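Local coordinates for protein Glp_546_48378_50642 (Giardia intestinalis, PDB 2QVW) that cleaves double-stranded RNA in the RNA interference pathway, a divalent-metal-dependent ribonuclease III that releases siRNA duplexes of 21 to 23 base pairs, at residues Met490-Ile498 with Met532-Ser543; Phe300-Gln310 with Phe323-Phe334. All blocks are in the same frame, centred on the assembly; numbering follows the deposited sequence.

Contact 1 (Met490-Ile498 with Met532-Ser543); sequences MFLERLRDI and MTHLARGLWLGS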
loop_
_atom_site.group_PDB
_atom_site.type_symbol
_atom_site.label_atom_id
_atom_site.label_comp_id
_atom_site.label_asym_id
_atom_site.label_seq_id
_atom_site.Cartn_x
_atom_site.Cartn_y
_atom_site.Cartn_z
ATOM N N MET A 490 30.591 -14.318 -10.686
ATOM C CA MET A 490 31.218 -13.012 -10.802
ATOM C C MET A 490 31.535 -12.449 -9.429
ATOM O O MET A 490 32.524 -11.736 -9.243
ATOM C CB MET A 490 30.289 -12.056 -11.551
ATOM C CG MET A 490 30.312 -12.237 -13.052
ATOM S SD MET A 490 30.991 -10.776 -13.828
ATOM C CE MET A 490 32.596 -10.675 -13.012
ATOM N N PHE A 491 30.688 -12.776 -8.466
ATOM C CA PHE A 491 30.888 -12.286 -7.124
ATOM C C PHE A 491 32.201 -12.794 -6.556
ATOM O O PHE A 491 33.080 -12.000 -6.208
ATOM C CB PHE A 491 29.725 -12.716 -6.234
ATOM C CG PHE A 491 29.873 -12.297 -4.805
ATOM C CD1 PHE A 491 30.075 -10.959 -4.471
ATOM C CD2 PHE A 491 29.829 -13.241 -3.788
ATOM C CE1 PHE A 491 30.235 -10.570 -3.144
ATOM C CE2 PHE A 491 29.988 -12.861 -2.459
ATOM C CZ PHE A 491 30.192 -11.523 -2.138
ATOM N N LEU A 492 32.333 -14.118 -6.479
ATOM C CA LEU A 492 33.533 -14.751 -5.933
ATOM C C LEU A 492 34.787 -14.205 -6.579
ATOM O O LEU A 492 35.801 -14.028 -5.915
ATOM C CB LEU A 492 33.470 -16.261 -6.126
ATOM C CG LEU A 492 32.275 -16.968 -5.479
ATOM C CD1 LEU A 492 32.373 -18.462 -5.752
ATOM C CD2 LEU A 492 32.243 -16.688 -3.981
ATOM N N GLU A 493 34.716 -13.929 -7.872
ATOM C CA GLU A 493 35.869 -13.386 -8.569
ATOM C C GLU A 493 36.271 -12.068 -7.914
ATOM O O GLU A 493 37.444 -11.833 -7.642
ATOM C CB GLU A 493 35.549 -13.148 -10.042
ATOM C CG GLU A 493 36.788 -13.149 -10.939
ATOM C CD GLU A 493 37.926 -12.257 -10.411
ATOM O OE1 GLU A 493 37.714 -11.030 -10.268
ATOM O OE2 GLU A 493 39.033 -12.788 -10.139
ATOM N N ARG A 494 35.298 -11.204 -7.658
ATOM C CA ARG A 494 35.594 -9.925 -7.029
ATOM C C ARG A 494 36.380 -10.128 -5.740
ATOM O O ARG A 494 37.403 -9.487 -5.520
ATOM C CB ARG A 494 34.302 -9.173 -6.719
ATOM C CG ARG A 494 34.542 -7.815 -6.068
ATOM C CD ARG A 494 35.264 -6.874 -7.014
ATOM N NE ARG A 494 36.207 -5.990 -6.334
ATOM C CZ ARG A 494 35.881 -5.098 -5.402
ATOM N NH1 ARG A 494 34.621 -4.957 -5.021
ATOM N NH2 ARG A 494 36.820 -4.335 -4.852
ATOM N N LEU A 495 35.894 -11.027 -4.892
ATOM C CA LEU A 495 36.556 -11.310 -3.626
ATOM C C LEU A 495 38.041 -11.542 -3.812
ATOM O O LEU A 495 38.836 -11.173 -2.961
ATOM C CB LEU A 495 35.937 -12.536 -2.954
ATOM C CG LEU A 495 34.513 -12.398 -2.402
ATOM C CD1 LEU A 495 34.122 -13.684 -1.692
ATOM C CD2 LEU A 495 34.440 -11.226 -1.446
ATOM N N ARG A 496 38.416 -12.167 -4.917
ATOM C CA ARG A 496 39.822 -12.421 -5.187
ATOM C C ARG A 496 40.570 -11.107 -5.223
ATOM O O ARG A 496 41.704 -11.021 -4.769
ATOM C CB ARG A 496 40.011 -13.128 -6.532
ATOM C CG ARG A 496 39.530 -14.555 -6.556
ATOM C CD ARG A 496 40.117 -15.300 -7.739
ATOM N NE ARG A 496 40.135 -16.738 -7.477
ATOM C CZ ARG A 496 40.678 -17.289 -6.392
ATOM N NH1 ARG A 496 41.248 -16.525 -5.467
ATOM N NH2 ARG A 496 40.648 -18.603 -6.224
ATOM N N ASP A 497 39.931 -10.082 -5.767
ATOM C CA ASP A 497 40.563 -8.780 -5.860
ATOM C C ASP A 497 40.590 -8.072 -4.507
ATOM O O ASP A 497 41.396 -7.166 -4.285
ATOM C CB ASP A 497 39.832 -7.920 -6.891
ATOM C CG ASP A 497 39.631 -8.642 -8.217
ATOM O OD1 ASP A 497 40.581 -9.314 -8.671
ATOM O OD2 ASP A 497 38.530 -8.528 -8.809
ATOM N N ILE A 498 39.719 -8.499 -3.597
ATOM C CA ILE A 498 39.649 -7.895 -2.268
ATOM C C ILE A 498 40.714 -8.425 -1.312
ATOM O O ILE A 498 40.859 -9.631 -1.122
ATOM C CB ILE A 498 38.257 -8.113 -1.623
ATOM C CG1 ILE A 498 37.187 -7.419 -2.465
ATOM C CG2 ILE A 498 38.232 -7.560 -0.201
ATOM C CD1 ILE A 498 35.783 -7.667 -1.983
ATOM N N MET A 532 30.050 -16.770 3.420
ATOM C CA MET A 532 30.129 -16.126 2.127
ATOM C C MET A 532 28.995 -15.139 1.921
ATOM O O MET A 532 29.225 -14.030 1.439
ATOM C CB MET A 532 30.123 -17.182 1.019
ATOM C CG MET A 532 31.225 -17.008 -0.021
ATOM S SD MET A 532 32.877 -16.687 0.697
ATOM C CE MET A 532 33.117 -18.113 1.722
ATOM N N THR A 533 27.776 -15.528 2.293
ATOM C CA THR A 533 26.611 -14.652 2.128
ATOM C C THR A 533 26.748 -13.333 2.885
ATOM O O THR A 533 26.482 -12.270 2.325
ATOM C CB THR A 533 25.304 -15.335 2.592
ATOM O OG1 THR A 533 25.046 -16.495 1.794
ATOM C CG2 THR A 533 24.140 -14.377 2.454
ATOM N N HIS A 534 27.171 -13.405 4.147
ATOM C CA HIS A 534 27.336 -12.212 4.976
ATOM C C HIS A 534 28.302 -11.231 4.356
ATOM O O HIS A 534 28.235 -10.037 4.629
ATOM C CB HIS A 534 27.828 -12.586 6.374
ATOM C CG HIS A 534 26.818 -13.333 7.184
ATOM N ND1 HIS A 534 25.574 -12.817 7.472
ATOM C CD2 HIS A 534 26.866 -14.554 7.767
ATOM C CE1 HIS A 534 24.901 -13.689 8.200
ATOM N NE2 HIS A 534 25.662 -14.752 8.392
ATOM N N LEU A 535 29.220 -11.740 3.546
ATOM C CA LEU A 535 30.167 -10.872 2.875
ATOM C C LEU A 535 29.396 -10.244 1.730
ATOM O O LEU A 535 29.406 -9.023 1.550
ATOM C CB LEU A 535 31.347 -11.675 2.324
ATOM C CG LEU A 535 32.282 -12.336 3.326
ATOM C CD1 LEU A 535 33.338 -13.075 2.568
ATOM C CD2 LEU A 535 32.912 -11.297 4.236
ATOM N N ALA A 536 28.718 -11.099 0.967
ATOM C CA ALA A 536 27.922 -10.677 -0.176
ATOM C C ALA A 536 27.063 -9.487 0.202
ATOM O O ALA A 536 27.181 -8.424 -0.395
ATOM C CB ALA A 536 27.051 -11.825 -0.652
ATOM N N ARG A 537 26.203 -9.673 1.199
ATOM C CA ARG A 537 25.326 -8.602 1.671
ATOM C C ARG A 537 26.171 -7.353 1.906
ATOM O O ARG A 537 25.998 -6.333 1.230
ATOM C CB ARG A 537 24.646 -9.015 2.979
ATOM C CG ARG A 537 23.861 -10.323 2.911
ATOM C CD ARG A 537 22.388 -10.106 2.592
ATOM N NE ARG A 537 21.618 -11.351 2.594
ATOM C CZ ARG A 537 21.551 -12.198 3.616
ATOM N NH1 ARG A 537 22.215 -11.946 4.733
ATOM N NH2 ARG A 537 20.808 -13.292 3.523
ATOM N N GLY A 538 27.096 -7.462 2.859
ATOM C CA GLY A 538 27.991 -6.372 3.200
ATOM C C GLY A 538 28.669 -5.715 2.015
ATOM O O GLY A 538 28.754 -4.501 1.955
ATOM N N LEU A 539 29.172 -6.504 1.079
ATOM C CA LEU A 539 29.817 -5.935 -0.096
ATOM C C LEU A 539 28.796 -5.325 -1.040
ATOM O O LEU A 539 29.106 -4.386 -1.779
ATOM C CB LEU A 539 30.597 -7.003 -0.847
ATOM C CG LEU A 539 32.044 -7.167 -0.410
ATOM C CD1 LEU A 539 32.643 -8.388 -1.068
ATOM C CD2 LEU A 539 32.814 -5.906 -0.781
ATOM N N TRP A 540 27.582 -5.876 -1.017
ATOM C CA TRP A 540 26.492 -5.398 -1.858
ATOM C C TRP A 540 26.208 -3.957 -1.493
ATOM O O TRP A 540 26.395 -3.059 -2.316
ATOM C CB TRP A 540 25.251 -6.276 -1.653
ATOM C CG TRP A 540 24.002 -5.799 -2.352
ATOM C CD1 TRP A 540 22.918 -5.205 -1.768
ATOM C CD2 TRP A 540 23.709 -5.864 -3.762
ATOM N NE1 TRP A 540 21.970 -4.895 -2.717
ATOM C CE2 TRP A 540 22.426 -5.286 -3.949
ATOM C CE3 TRP A 540 24.401 -6.354 -4.884
ATOM C CZ2 TRP A 540 21.820 -5.185 -5.213
ATOM C CZ3 TRP A 540 23.794 -6.254 -6.144
ATOM C CH2 TRP A 540 22.517 -5.673 -6.293
ATOM N N LEU A 541 25.796 -3.732 -0.249
ATOM C CA LEU A 541 25.486 -2.380 0.198
ATOM C C LEU A 541 26.662 -1.643 0.803
ATOM O O LEU A 541 26.507 -0.545 1.327
ATOM C CB LEU A 541 24.349 -2.398 1.219
ATOM C CG LEU A 541 23.625 -3.702 1.569
ATOM C CD1 LEU A 541 24.435 -4.503 2.570
ATOM C CD2 LEU A 541 22.277 -3.354 2.172
ATOM N N GLY A 542 27.843 -2.234 0.712
ATOM C CA GLY A 542 29.014 -1.598 1.290
ATOM C C GLY A 542 29.946 -0.870 0.340
ATOM O O GLY A 542 30.391 0.237 0.652
ATOM N N SER A 543 30.244 -1.477 -0.806
ATOM C CA SER A 543 31.156 -0.872 -1.762
ATOM C C SER A 543 30.917 0.627 -1.988
ATOM O O SER A 543 29.789 1.082 -2.247
ATOM C CB SER A 543 31.108 -1.643 -3.082
ATOM O OG SER A 543 31.587 -2.969 -2.873
#
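Leu-539 O is gripped twice by Ser-543: by its backbone N and by its OG, which lies 3.1 Å from Leu-539 O, in the carbonyl plane and on a lone pair. This holds the serine side chain back against its own helix. Arg-494 comes up from the other segment with its guanidinium edge turned to that hydroxyl, but Arg-494 NH1 and Ser-543 OG stay 4.2 Å apart, too far for a bond. The tail of Ile-498 covers one guanidinium face, with CG1 over its centre.

The rest is apolar. Phe-491 is the knob: with CG anti to the backbone N (chi1 178°), its ring reaches across into a hole made by Met-532, Leu-535, Ala-536 and Leu-539. The far end of the ring meets the CB of Ala-536, and Phe-491 CE1 is 3.9 Å from Leu-539 CD1. Next along the helix, Leu-495 splits its two methyls. Its CD1 lies 4.0 Å from Met-532 SD, which bends at chi2 and chi3 curl back toward it, while its CD2 turns to Leu-539. Ile-498 and Leu-539 meet tip to tip, with Ile-498 CD1 3.7 Å from Leu-539 CD2. At the other end, Leu-492 CD2 touches Met-532 CG at 4.1 Å, the two chains crossing nearly at right angles.

The helices themselves cross at 80°, their axes 11.4 Å apart, a wide spacing that the large side chains fill. Phe-482 packs its ring against Phe-491, and helix 500-516 closes another flank, with Met-503 on Ile-498, Trp-506 on Leu-539 and Tyr-507 on Leu-535. At the C-terminal end of 532-543, helix 330-356 of the first ribonuclease III domain supports it: Leu-356 touches Leu-539, and Arg-352 bonds to the carbonyls of Trp-540 and Ser-543.

Contact 2 (Phe300-Gln310 with Phe323-Phe334); sequences FAITAGLRLDQ and FGPFGVSHTDVF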
loop_
_atom_site.group_PDB
_atom_site.type_symbol
_atom_site.label_atom_id
_atom_site.label_comp_id
_atom_site.label_asym_id
_atom_site.label_seq_id
_atom_site.Cartn_x
_atom_site.Cartn_y
_atom_site.Cartn_z
ATOM N N PHE A 300 -5.347 -3.714 3.398
ATOM C CA PHE A 300 -5.500 -3.460 1.969
ATOM C C PHE A 300 -4.221 -3.758 1.201
ATOM O O PHE A 300 -4.258 -4.196 0.056
ATOM C CB PHE A 300 -5.914 -2.009 1.737
ATOM C CG PHE A 300 -5.980 -1.622 0.288
ATOM C CD1 PHE A 300 -6.885 -2.234 -0.570
ATOM C CD2 PHE A 300 -5.116 -0.659 -0.228
ATOM C CE1 PHE A 300 -6.930 -1.896 -1.923
ATOM C CE2 PHE A 300 -5.149 -0.311 -1.579
ATOM C CZ PHE A 300 -6.058 -0.933 -2.428
ATOM N N ALA A 301 -3.091 -3.522 1.848
ATOM C CA ALA A 301 -1.799 -3.769 1.230
ATOM C C ALA A 301 -1.630 -5.255 0.990
ATOM O O ALA A 301 -1.104 -5.673 -0.039
ATOM C CB ALA A 301 -0.695 -3.258 2.128
ATOM N N ILE A 302 -2.079 -6.049 1.956
ATOM C CA ILE A 302 -1.989 -7.499 1.875
ATOM C C ILE A 302 -2.998 -8.048 0.884
ATOM O O ILE A 302 -2.723 -8.996 0.160
ATOM C CB ILE A 302 -2.212 -8.145 3.269
ATOM C CG1 ILE A 302 -0.947 -7.984 4.118
ATOM C CG2 ILE A 302 -2.574 -9.614 3.124
ATOM C CD1 ILE A 302 -0.967 -8.761 5.419
ATOM N N THR A 303 -4.174 -7.444 0.855
ATOM C CA THR A 303 -5.205 -7.886 -0.057
ATOM C C THR A 303 -4.735 -7.659 -1.476
ATOM O O THR A 303 -4.785 -8.555 -2.306
ATOM C CB THR A 303 -6.498 -7.115 0.160
ATOM O OG1 THR A 303 -6.872 -7.204 1.536
ATOM C CG2 THR A 303 -7.600 -7.699 -0.687
ATOM N N ALA A 304 -4.263 -6.450 -1.747
ATOM C CA ALA A 304 -3.789 -6.091 -3.078
ATOM C C ALA A 304 -2.638 -6.961 -3.562
ATOM O O ALA A 304 -2.526 -7.245 -4.753
ATOM C CB ALA A 304 -3.363 -4.651 -3.097
ATOM N N GLY A 305 -1.778 -7.375 -2.640
ATOM C CA GLY A 305 -0.650 -8.190 -3.019
ATOM C C GLY A 305 -0.962 -9.662 -3.054
ATOM O O GLY A 305 -0.235 -10.421 -3.693
ATOM N N LEU A 306 -2.038 -10.073 -2.386
ATOM C CA LEU A 306 -2.409 -11.484 -2.333
ATOM C C LEU A 306 -3.688 -11.845 -3.081
ATOM O O LEU A 306 -3.885 -13.000 -3.448
ATOM C CB LEU A 306 -2.519 -11.933 -0.879
ATOM C CG LEU A 306 -1.198 -11.892 -0.127
ATOM C CD1 LEU A 306 -1.439 -12.122 1.334
ATOM C CD2 LEU A 306 -0.263 -12.946 -0.684
ATOM N N ARG A 307 -4.562 -10.869 -3.298
ATOM C CA ARG A 307 -5.802 -11.119 -4.019
ATOM C C ARG A 307 -5.613 -10.671 -5.448
ATOM O O ARG A 307 -6.033 -9.587 -5.844
ATOM C CB ARG A 307 -6.964 -10.375 -3.377
ATOM C CG ARG A 307 -7.459 -11.021 -2.087
ATOM C CD ARG A 307 -7.842 -12.489 -2.319
ATOM N NE ARG A 307 -8.876 -12.631 -3.344
ATOM C CZ ARG A 307 -10.179 -12.698 -3.089
ATOM N NH1 ARG A 307 -10.613 -12.650 -1.839
ATOM N NH2 ARG A 307 -11.050 -12.792 -4.088
ATOM N N LEU A 308 -4.967 -11.538 -6.213
ATOM C CA LEU A 308 -4.657 -11.286 -7.607
ATOM C C LEU A 308 -5.885 -11.205 -8.515
ATOM O O LEU A 308 -5.815 -10.656 -9.609
ATOM C CB LEU A 308 -3.696 -12.372 -8.089
ATOM C CG LEU A 308 -2.584 -12.708 -7.082
ATOM C CD1 LEU A 308 -1.663 -13.735 -7.673
ATOM C CD2 LEU A 308 -1.793 -11.471 -6.720
ATOM N N ASP A 309 -7.007 -11.750 -8.052
ATOM C CA ASP A 309 -8.252 -11.740 -8.819
ATOM C C ASP A 309 -9.244 -10.775 -8.187
ATOM O O ASP A 309 -9.168 -10.471 -6.998
ATOM C CB ASP A 309 -8.867 -13.134 -8.846
ATOM C CG ASP A 309 -9.327 -13.578 -7.480
ATOM O OD1 ASP A 309 -8.489 -13.635 -6.554
ATOM O OD2 ASP A 309 -10.531 -13.862 -7.329
ATOM N N GLN A 310 -10.184 -10.304 -8.993
ATOM C CA GLN A 310 -11.199 -9.364 -8.537
ATOM C C GLN A 310 -12.302 -10.064 -7.749
ATOM O O GLN A 310 -12.396 -11.288 -7.749
ATOM C CB GLN A 310 -11.793 -8.654 -9.747
ATOM C CG GLN A 310 -12.095 -9.605 -10.897
ATOM C CD GLN A 310 -12.611 -8.893 -12.130
ATOM O OE1 GLN A 310 -11.997 -7.941 -12.614
ATOM N NE2 GLN A 310 -13.741 -9.354 -12.650
ATOM N N PHE A 323 -11.666 -0.409 -1.447
ATOM C CA PHE A 323 -10.968 0.337 -2.480
ATOM C C PHE A 323 -9.942 1.268 -1.864
ATOM O O PHE A 323 -10.169 1.858 -0.805
ATOM C CB PHE A 323 -11.949 1.135 -3.339
ATOM C CG PHE A 323 -12.914 1.983 -2.552
ATOM C CD1 PHE A 323 -14.169 1.494 -2.204
ATOM C CD2 PHE A 323 -12.578 3.276 -2.179
ATOM C CE1 PHE A 323 -15.076 2.284 -1.495
ATOM C CE2 PHE A 323 -13.479 4.069 -1.470
ATOM C CZ PHE A 323 -14.730 3.572 -1.129
ATOM N N GLY A 324 -8.804 1.389 -2.528
ATOM C CA GLY A 324 -7.760 2.254 -2.018
ATOM C C GLY A 324 -8.090 3.717 -2.219
ATOM O O GLY A 324 -9.122 4.039 -2.817
ATOM N N PRO A 325 -7.236 4.632 -1.723
ATOM C CA PRO A 325 -7.524 6.056 -1.906
ATOM C C PRO A 325 -7.976 6.311 -3.341
ATOM O O PRO A 325 -7.574 5.606 -4.268
ATOM C CB PRO A 325 -6.189 6.714 -1.583
ATOM C CG PRO A 325 -5.651 5.822 -0.495
ATOM C CD PRO A 325 -5.952 4.433 -1.021
ATOM N N PHE A 326 -8.832 7.305 -3.522
ATOM C CA PHE A 326 -9.327 7.643 -4.848
ATOM C C PHE A 326 -10.106 6.483 -5.472
ATOM O O PHE A 326 -10.185 6.356 -6.698
ATOM C CB PHE A 326 -8.157 8.060 -5.755
ATOM C CG PHE A 326 -7.236 9.075 -5.122
ATOM C CD1 PHE A 326 -6.096 8.668 -4.429
ATOM C CD2 PHE A 326 -7.543 10.430 -5.158
ATOM C CE1 PHE A 326 -5.282 9.594 -3.778
ATOM C CE2 PHE A 326 -6.737 11.363 -4.510
ATOM C CZ PHE A 326 -5.606 10.939 -3.819
ATOM N N GLY A 327 -10.685 5.643 -4.617
ATOM C CA GLY A 327 -11.478 4.522 -5.091
ATOM C C GLY A 327 -10.798 3.597 -6.083
ATOM O O GLY A 327 -11.448 3.026 -6.964
ATOM N N VAL A 328 -9.490 3.430 -5.922
ATOM C CA VAL A 328 -8.701 2.576 -6.802
ATOM C C VAL A 328 -8.689 1.120 -6.342
ATOM O O VAL A 328 -8.284 0.810 -5.233
ATOM C CB VAL A 328 -7.241 3.078 -6.886
ATOM C CG1 VAL A 328 -6.514 2.374 -8.023
ATOM C CG2 VAL A 328 -7.215 4.584 -7.088
ATOM N N SER A 329 -9.123 0.225 -7.217
ATOM C CA SER A 329 -9.173 -1.199 -6.906
ATOM C C SER A 329 -7.837 -1.762 -6.454
ATOM O O SER A 329 -6.784 -1.248 -6.806
ATOM C CB SER A 329 -9.670 -1.985 -8.124
ATOM O OG SER A 329 -8.740 -2.977 -8.516
ATOM N N HIS A 330 -7.897 -2.834 -5.673
ATOM C CA HIS A 330 -6.700 -3.492 -5.163
ATOM C C HIS A 330 -5.944 -4.043 -6.346
ATOM O O HIS A 330 -4.736 -4.231 -6.302
ATOM C CB HIS A 330 -7.083 -4.641 -4.225
ATOM C CG HIS A 330 -7.955 -5.684 -4.861
ATOM N ND1 HIS A 330 -9.259 -5.439 -5.230
ATOM C CD2 HIS A 330 -7.713 -6.977 -5.179
ATOM C CE1 HIS A 330 -9.782 -6.535 -5.748
ATOM N NE2 HIS A 330 -8.865 -7.483 -5.728
ATOM N N THR A 331 -6.688 -4.314 -7.403
ATOM C CA THR A 331 -6.137 -4.848 -8.629
ATOM C C THR A 331 -5.257 -3.800 -9.278
ATOM O O THR A 331 -4.101 -4.059 -9.613
ATOM C CB THR A 331 -7.270 -5.235 -9.589
ATOM O OG1 THR A 331 -7.816 -6.496 -9.185
ATOM C CG2 THR A 331 -6.775 -5.312 -11.019
ATOM N N ASP A 332 -5.820 -2.613 -9.455
ATOM C CA ASP A 332 -5.089 -1.512 -10.049
ATOM C C ASP A 332 -3.886 -1.193 -9.186
ATOM O O ASP A 332 -2.799 -0.941 -9.683
ATOM C CB ASP A 332 -5.981 -0.277 -10.164
ATOM C CG ASP A 332 -7.218 -0.534 -10.997
ATOM O OD1 ASP A 332 -7.095 -1.218 -12.037
ATOM O OD2 ASP A 332 -8.303 -0.045 -10.616
ATOM N N VAL A 333 -4.079 -1.207 -7.881
ATOM C CA VAL A 333 -2.975 -0.926 -6.995
ATOM C C VAL A 333 -1.821 -1.877 -7.278
ATOM O O VAL A 333 -0.687 -1.443 -7.396
ATOM C CB VAL A 333 -3.395 -1.049 -5.531
ATOM C CG1 VAL A 333 -2.222 -0.751 -4.643
ATOM C CG2 VAL A 333 -4.519 -0.076 -5.234
ATOM N N PHE A 334 -2.102 -3.170 -7.395
ATOM C CA PHE A 334 -1.052 -4.142 -7.686
ATOM C C PHE A 334 -0.404 -3.745 -8.993
ATOM O O PHE A 334 0.808 -3.775 -9.146
ATOM C CB PHE A 334 -1.634 -5.543 -7.841
ATOM C CG PHE A 334 -0.601 -6.608 -8.157
ATOM C CD1 PHE A 334 -0.444 -7.711 -7.315
ATOM C CD2 PHE A 334 0.199 -6.522 -9.292
ATOM C CE1 PHE A 334 0.489 -8.707 -7.588
ATOM C CE2 PHE A 334 1.133 -7.508 -9.575
ATOM C CZ PHE A 334 1.277 -8.606 -8.717
#
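His-330 sends NE2 to Asp-309 O at 3.3 Å in an almost straight bond (174°) that lies in the imidazole plane but arrives from above the carbonyl plane. Next to it, Arg-307 O sits at the same ring's edge, beside CD2. With His-330 chi1 at 58°, its CG stands between its own backbone N and carbonyl carbon, and the ring is swung over the end of helix 295-306. Ala-304 CB lies 3.9 Å from His-330 CB.

On one flank Phe-300 points its ring end at Val-333 CG2, which meets it edge-on, and Gly-324 N and CA lie obliquely by the same end; His-330 CB lies 3.6 Å from Phe-300 CE1. On the other, Phe-334 turns its edge to Ala-304 O and touches Leu-308 CD2 with CE1 at 3.7 Å.

Behind these, Ser-329 caps the N-terminus of helix 330-356, OG accepting from Asp-332 N at 3.1 Å and weakly from Thr-331 N. A G1 bulge, Gly-327 and Val-328 facing Gly-324, shapes the turn leading in. Arg-307 pairs weakly with Asp-309 and bonds to Thr-98 O.

Helix 404-417 covers Phe-334 through Asp-406, Met-407 and Glu-410, which puts this crossing beside the probable manganese ligands Glu-338 and Asp-406, on helices 330-356 and 404-417.

How the contacts relate
Contact 2 comes first along the chain and closes well before contact 1 opens. Their centres are 38 Å apart and their nearest atoms about 21 Å, so they do not touch. What joins them is helix 330-356: its first turn, with the loop 323-329 leading into it, forms one half of contact 2, and its last turns, through Arg-352, Cys-355 and Leu-356, lie against segment 532-543 of contact 1. Between those ends the same helix carries Glu-338, a probable manganese ligand. One long helix therefore runs from the crossing with helix 295-306 to the packing against helix 528-542, with the two contacts at its opposite ends.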